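Local coordinates for protein probable fumarate reductase Ifc3 (Shewanella frigidimarina, PDB 1QO8) that catalyses in vitro the essentially one-way reduction of fumarate to succinate, using one FAD and four covalently bound c-type haems in each subunit, at residues A136-K141 with D254-A259; A153-S156 with S160-S163. All coordinates share one frame; numbering follows the deposited sequence.

Interaction 1. Residues A136-K141 with D254-A259; sequences ASLAAK and DTLRKA
Leu138 reaches from helix 131-143 to helix 248-262 and meets Leu256 and Ala259 there. The contact across the two segments is apolar and small, burying about 129 Å² in all. Each methyl of Leu138 has its own partner. Its CD1 lies 3.9 Å from CD2 of Leu256. Its CD2 lies 4.1 Å from CB of Ala259, and that same methyl comes within 3.6 Å of the Ala259 carbonyl O. CG of Leu138 is anti to its own carbonyl carbon (chi1 -71°). This turns CG toward the facing helix, where CD1 and CD2 meet residues one turn apart. The Leu256 side chain starts out beside the contact, but its end bends back to it. The two leucines cross obliquely.

Apart from the Ala259 carbonyl O, the polar groups lie around this patch. Backbone bonds hold each helix, for example Ala259 N to Thr255 O at 3.0 Å. Lys141 NZ hydrogen-bonds to Gln263 O, just after helix 248-262. Ser137 faces the strands, touching Val126 and Leu149. Leu256 also packs on Ser131, Phe134 and Asn135.

Helix 131-143 follows strand 124-127; a GxGxxG sequence (Gly128, Gly130, Gly133) spans the turn and the start of the helix. This fits the strand-turn-helix of a Rossmann-type FAD-binding domain, and the contact packs helix 248-262 against its first helix.

Interaction 2. Residues A153-S156 with S160-S163; sequences APFS and SMIS. With FAD (flavin-adenine dinucleotide), chain G.
Met161 CG sits between its backbone N and carbonyl carbon (chi1 73°), and the chain then bends at its last torsion (chi3 -68°). These turns carry SD and CE to Phe155 and Ser156. The Phe155 ring and the Met161 side chain cross at about a right angle. SD lies at the ring edge, in plane, 5.1 Å from the ring centroid. This is a Met-aromatic contact. CE of Met161 is 3.8 Å from Phe155 CE2. SD also lies 3.5 Å from Ser156 O, which probably accepts a hydrogen bond from Arg257.

Ser160, an FAD-binding residue, grips the cofactor. Its N donates to FAD O1A at 2.9 Å, and its OG donates to the same oxygen at 2.6 Å. FAD O4' donates to Ser160 OG at 2.7 Å. Ser163 N bonds back to Ser160 O, closing the 3-10 turn, and Ser163 OG bonds to the same oxygen at 2.7 Å. Ser163 CB lies 3.4 Å from FAD N5, on the flavin.

Both segments belong to the loop between strands 147-150 and 167-168. Helix 248-262 packs against it through Ile253 and Arg257, Ser131 N of helix 131-143 bonds to Ser160 OG, and a haem touches Ile162.

Both contacts are buried, and both lie in the FAD-binding part of the chain. Interaction 2 is nested within the loop that interaction 1 closes, and their centres are 14 Å apart. Helix 248-262 is common ground. Leu256 and Ala259 meet helix 131-143, while Arg257 reaches the cofactor loop. Interaction 1 is aliphatic packing between two helices, about 8 Å from FAD at the Leu256 side chain. Interaction 2 joins a loop segment and a short 3-10 turn through sulfur and an aromatic ring, and adds direct hydrogen bonds to the phosphate and ribityl groups of FAD.

Interaction 1. Residues A136-K141 with D254-A259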
loop_
_atom_site.group_PDB
_atom_site.type_symbol
_atom_site.label_atom_id
_atom_site.label_comp_id
_atom_site.label_asym_id
_atom_site.label_seq_id
_atom_site.Cartn_x
_atom_site.Cartn_y
_atom_site.Cartn_z
ATOM N N ALA A 136 -12.600 -0.311 -24.063
ATOM C CA ALA A 136 -13.136 -1.582 -23.617
ATOM C C ALA A 136 -14.581 -1.748 -24.146
ATOM O O ALA A 136 -14.924 -2.801 -24.681
ATOM C CB ALA A 136 -13.049 -1.671 -22.061
ATOM N N SER A 137 -15.483 -0.803 -23.963
ATOM C CA SER A 137 -16.814 -0.838 -24.550
ATOM C C SER A 137 -16.911 -1.154 -26.034
ATOM O O SER A 137 -17.773 -1.976 -26.417
ATOM C CB SER A 137 -17.537 0.505 -24.373
ATOM O OG SER A 137 -17.571 0.681 -22.955
ATOM N N LEU A 138 -16.149 -0.482 -26.868
ATOM C CA LEU A 138 -16.172 -0.683 -28.310
ATOM C C LEU A 138 -15.630 -2.063 -28.650
ATOM O O LEU A 138 -16.140 -2.729 -29.596
ATOM C CB LEU A 138 -15.401 0.393 -29.087
ATOM C CG LEU A 138 -16.019 1.794 -29.139
ATOM C CD1 LEU A 138 -14.980 2.922 -29.203
ATOM C CD2 LEU A 138 -17.022 1.923 -30.290
ATOM N N ALA A 139 -14.561 -2.531 -27.983
ATOM C CA ALA A 139 -14.089 -3.888 -28.255
ATOM C C ALA A 139 -15.083 -4.939 -27.735
ATOM O O ALA A 139 -15.121 -6.086 -28.228
ATOM C CB ALA A 139 -12.727 -4.152 -27.630
ATOM N N ALA A 140 -15.820 -4.614 -26.671
ATOM C CA ALA A 140 -16.736 -5.668 -26.184
ATOM C C ALA A 140 -17.914 -5.765 -27.177
ATOM O O ALA A 140 -18.357 -6.890 -27.432
ATOM C CB ALA A 140 -17.144 -5.500 -24.753
ATOM N N LYS A 141 -18.377 -4.637 -27.698
ATOM C CA LYS A 141 -19.455 -4.579 -28.676
ATOM C C LYS A 141 -19.009 -5.210 -29.996
ATOM O O LYS A 141 -19.725 -6.065 -30.522
ATOM C CB LYS A 141 -19.892 -3.150 -28.925
ATOM C CG LYS A 141 -21.265 -2.793 -29.451
ATOM C CD LYS A 141 -22.329 -3.142 -28.441
ATOM C CE LYS A 141 -23.307 -2.064 -28.055
ATOM N NZ LYS A 141 -24.230 -1.641 -29.157
ATOM N N ASP A 254 -13.041 12.876 -27.965
ATOM C CA ASP A 254 -14.066 13.274 -28.968
ATOM C C ASP A 254 -14.281 12.103 -29.922
ATOM O O ASP A 254 -15.431 11.711 -30.226
ATOM C CB ASP A 254 -13.776 14.569 -29.712
ATOM C CG ASP A 254 -13.940 15.804 -28.834
ATOM O OD1 ASP A 254 -14.367 15.832 -27.648
ATOM O OD2 ASP A 254 -13.642 16.956 -29.256
ATOM N N THR A 255 -13.223 11.432 -30.374
ATOM C CA THR A 255 -13.341 10.375 -31.351
ATOM C C THR A 255 -14.042 9.135 -30.766
ATOM O O THR A 255 -14.843 8.508 -31.425
ATOM C CB THR A 255 -11.967 9.930 -31.863
ATOM O OG1 THR A 255 -11.368 11.095 -32.397
ATOM C CG2 THR A 255 -12.094 8.895 -32.946
ATOM N N LEU A 256 -13.713 8.765 -29.524
ATOM C CA LEU A 256 -14.290 7.621 -28.861
ATOM C C LEU A 256 -15.743 7.930 -28.465
ATOM O O LEU A 256 -16.531 7.024 -28.639
ATOM C CB LEU A 256 -13.445 7.199 -27.635
ATOM C CG LEU A 256 -12.034 6.744 -27.942
ATOM C CD1 LEU A 256 -11.134 6.893 -26.687
ATOM C CD2 LEU A 256 -11.952 5.309 -28.525
ATOM N N ARG A 257 -16.114 9.137 -28.034
ATOM C CA ARG A 257 -17.480 9.465 -27.780
ATOM C C ARG A 257 -18.365 9.274 -29.041
ATOM O O ARG A 257 -19.493 8.751 -28.931
ATOM C CB ARG A 257 -17.744 10.910 -27.340
ATOM C CG ARG A 257 -17.170 11.270 -25.987
ATOM C CD ARG A 257 -17.224 12.777 -25.767
ATOM N NE ARG A 257 -17.019 13.087 -24.354
ATOM C CZ ARG A 257 -16.941 14.349 -23.982
ATOM N NH1 ARG A 257 -16.959 15.328 -24.906
ATOM N NH2 ARG A 257 -16.768 14.696 -22.729
ATOM N N LYS A 258 -17.911 9.846 -30.160
ATOM C CA LYS A 258 -18.662 9.676 -31.392
ATOM C C LYS A 258 -18.702 8.210 -31.815
ATOM O O LYS A 258 -19.818 7.744 -32.077
ATOM C CB LYS A 258 -18.159 10.482 -32.606
ATOM C CG LYS A 258 -18.216 11.966 -32.203
ATOM C CD LYS A 258 -18.651 12.817 -33.374
ATOM C CE LYS A 258 -19.147 14.209 -32.930
ATOM N NZ LYS A 258 -19.672 14.828 -34.228
ATOM N N ALA A 259 -17.612 7.481 -31.801
ATOM C CA ALA A 259 -17.733 6.060 -32.132
ATOM C C ALA A 259 -18.579 5.280 -31.135
ATOM O O ALA A 259 -19.277 4.377 -31.645
ATOM C CB ALA A 259 -16.391 5.396 -32.351
#

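Interaction 2. Residues A153-S156 with S160-S163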
loop_
_atom_site.group_PDB
_atom_site.type_symbol
_atom_site.label_atom_id
_atom_site.label_comp_id
_atom_site.label_asym_id
_atom_site.label_seq_id
_atom_site.Cartn_x
_atom_site.Cartn_y
_atom_site.Cartn_z
ATOM N N ALA A 153 -19.408 10.831 -13.537
ATOM C CA ALA A 153 -19.288 12.290 -13.707
ATOM C C ALA A 153 -20.428 12.817 -14.616
ATOM O O ALA A 153 -21.064 12.027 -15.334
ATOM C CB ALA A 153 -17.944 12.573 -14.410
ATOM N N PRO A 154 -20.540 14.123 -14.688
ATOM C CA PRO A 154 -21.500 14.859 -15.484
ATOM C C PRO A 154 -21.394 14.630 -17.001
ATOM O O PRO A 154 -22.255 14.762 -17.837
ATOM C CB PRO A 154 -21.200 16.316 -15.171
ATOM C CG PRO A 154 -20.313 16.361 -13.983
ATOM C CD PRO A 154 -19.961 14.970 -13.570
ATOM N N PHE A 155 -20.170 14.287 -17.432
ATOM C CA PHE A 155 -19.863 14.195 -18.841
ATOM C C PHE A 155 -18.770 13.151 -18.782
ATOM O O PHE A 155 -18.050 12.937 -17.844
ATOM C CB PHE A 155 -19.329 15.360 -19.633
ATOM C CG PHE A 155 -18.404 16.280 -18.905
ATOM C CD1 PHE A 155 -18.920 17.269 -18.083
ATOM C CD2 PHE A 155 -17.036 16.116 -18.998
ATOM C CE1 PHE A 155 -18.133 18.161 -17.408
ATOM C CE2 PHE A 155 -16.202 17.009 -18.301
ATOM C CZ PHE A 155 -16.752 18.020 -17.547
ATOM N N SER A 156 -18.546 12.505 -19.896
ATOM C CA SER A 156 -17.456 11.594 -19.901
ATOM C C SER A 156 -16.081 12.167 -20.360
ATOM O O SER A 156 -15.982 13.315 -20.814
ATOM C CB SER A 156 -17.766 10.480 -20.843
ATOM O OG SER A 156 -17.821 11.052 -22.142
ATOM N N SER A 160 -8.251 11.459 -19.304
ATOM C CA SER A 160 -7.910 11.204 -20.663
ATOM C C SER A 160 -8.217 12.403 -21.566
ATOM O O SER A 160 -7.319 12.740 -22.349
ATOM C CB SER A 160 -8.656 10.022 -21.335
ATOM O OG SER A 160 -8.342 8.816 -20.626
ATOM N N MET A 161 -9.276 13.168 -21.304
ATOM C CA MET A 161 -9.717 14.198 -22.201
ATOM C C MET A 161 -8.912 15.465 -22.011
ATOM O O MET A 161 -9.114 16.439 -22.720
ATOM C CB MET A 161 -11.236 14.496 -21.908
ATOM C CG MET A 161 -11.495 15.251 -20.644
ATOM S SD MET A 161 -13.153 15.275 -19.959
ATOM C CE MET A 161 -13.991 16.280 -21.253
ATOM N N ILE A 162 -8.131 15.569 -20.912
ATOM C CA ILE A 162 -7.333 16.781 -20.718
ATOM C C ILE A 162 -5.875 16.504 -21.005
ATOM O O ILE A 162 -5.064 17.310 -20.622
ATOM C CB ILE A 162 -7.460 17.403 -19.335
ATOM C CG1 ILE A 162 -7.103 16.325 -18.294
ATOM C CG2 ILE A 162 -8.874 18.023 -19.203
ATOM C CD1 ILE A 162 -7.160 16.958 -16.900
ATOM N N SER A 163 -5.611 15.325 -21.502
ATOM C CA SER A 163 -4.299 14.856 -21.907
ATOM C C SER A 163 -3.867 15.637 -23.173
ATOM O O SER A 163 -4.550 15.994 -24.091
ATOM C CB SER A 163 -4.191 13.358 -22.104
ATOM O OG SER A 163 -4.749 12.895 -23.296
HETATM P PA FAD G . -9.634 8.336 -16.929
HETATM O O1A FAD G . -9.495 8.997 -18.265
HETATM O O2A FAD G . -9.483 9.043 -15.782
HETATM O O5B FAD G . -11.187 8.101 -16.864
HETATM C C5B FAD G . -11.840 7.290 -15.802
HETATM C C4B FAD G . -13.432 7.485 -15.945
HETATM O O4B FAD G . -13.981 6.624 -14.832
HETATM C C3B FAD G . -13.866 8.927 -15.521
HETATM O O3B FAD G . -14.516 9.716 -16.413
HETATM C C2B FAD G . -14.394 8.776 -14.047
HETATM O O2B FAD G . -15.443 9.704 -13.675
HETATM C C1B FAD G . -15.023 7.438 -14.160
HETATM N N9A FAD G . -15.163 6.755 -12.867
HETATM C C8A FAD G . -14.307 6.766 -11.794
HETATM N N7A FAD G . -14.801 6.144 -10.760
HETATM C C5A FAD G . -16.054 5.685 -11.155
HETATM C C6A FAD G . -17.135 5.005 -10.448
HETATM N N6A FAD G . -17.069 4.626 -9.202
HETATM N N1A FAD G . -18.212 4.715 -11.221
HETATM C C2A FAD G . -18.367 5.164 -12.512
HETATM N N3A FAD G . -17.426 5.816 -13.231
HETATM C C4A FAD G . -16.320 6.061 -12.478
HETATM N N1 FAD G . -0.466 10.314 -20.404
HETATM C C2 FAD G . 0.057 10.077 -21.577
HETATM O O2 FAD G . 0.485 9.050 -21.992
HETATM N N3 FAD G . 0.184 11.089 -22.576
HETATM C C4 FAD G . -0.300 12.343 -22.219
HETATM O O4 FAD G . -0.183 13.255 -22.988
HETATM C C4X FAD G . -0.820 12.592 -20.877
HETATM N N5 FAD G . -1.222 13.824 -20.526
HETATM C C5X FAD G . -1.781 14.054 -19.315
HETATM C C6 FAD G . -2.194 15.361 -19.021
HETATM C C7 FAD G . -2.773 15.626 -17.803
HETATM C C7M FAD G . -3.242 16.991 -17.413
HETATM C C8 FAD G . -2.972 14.533 -16.884
HETATM C C8M FAD G . -3.668 14.796 -15.583
HETATM C C9 FAD G . -2.598 13.249 -17.183
HETATM C C9A FAD G . -2.000 12.963 -18.388
HETATM N N10 FAD G . -1.542 11.694 -18.793
HETATM C C10 FAD G . -0.966 11.480 -19.986
HETATM C "C1'" FAD G . -2.041 10.470 -18.090
HETATM C "C2'" FAD G . -3.179 9.803 -18.933
HETATM O "O2'" FAD G . -3.918 10.983 -19.396
HETATM C "C3'" FAD G . -4.125 9.146 -17.897
HETATM O "O3'" FAD G . -3.426 8.158 -17.128
HETATM C "C4'" FAD G . -5.061 8.182 -18.700
HETATM O "O4'" FAD G . -5.875 9.088 -19.506
HETATM C "C5'" FAD G . -6.008 7.521 -17.636
HETATM O "O5'" FAD G . -7.151 6.920 -18.516
HETATM P P FAD G . -8.262 6.034 -17.921
HETATM O O1P FAD G . -9.106 5.642 -19.113
HETATM O O2P FAD G . -7.566 5.079 -17.182
HETATM O O3P FAD G . -8.890 6.898 -16.941
#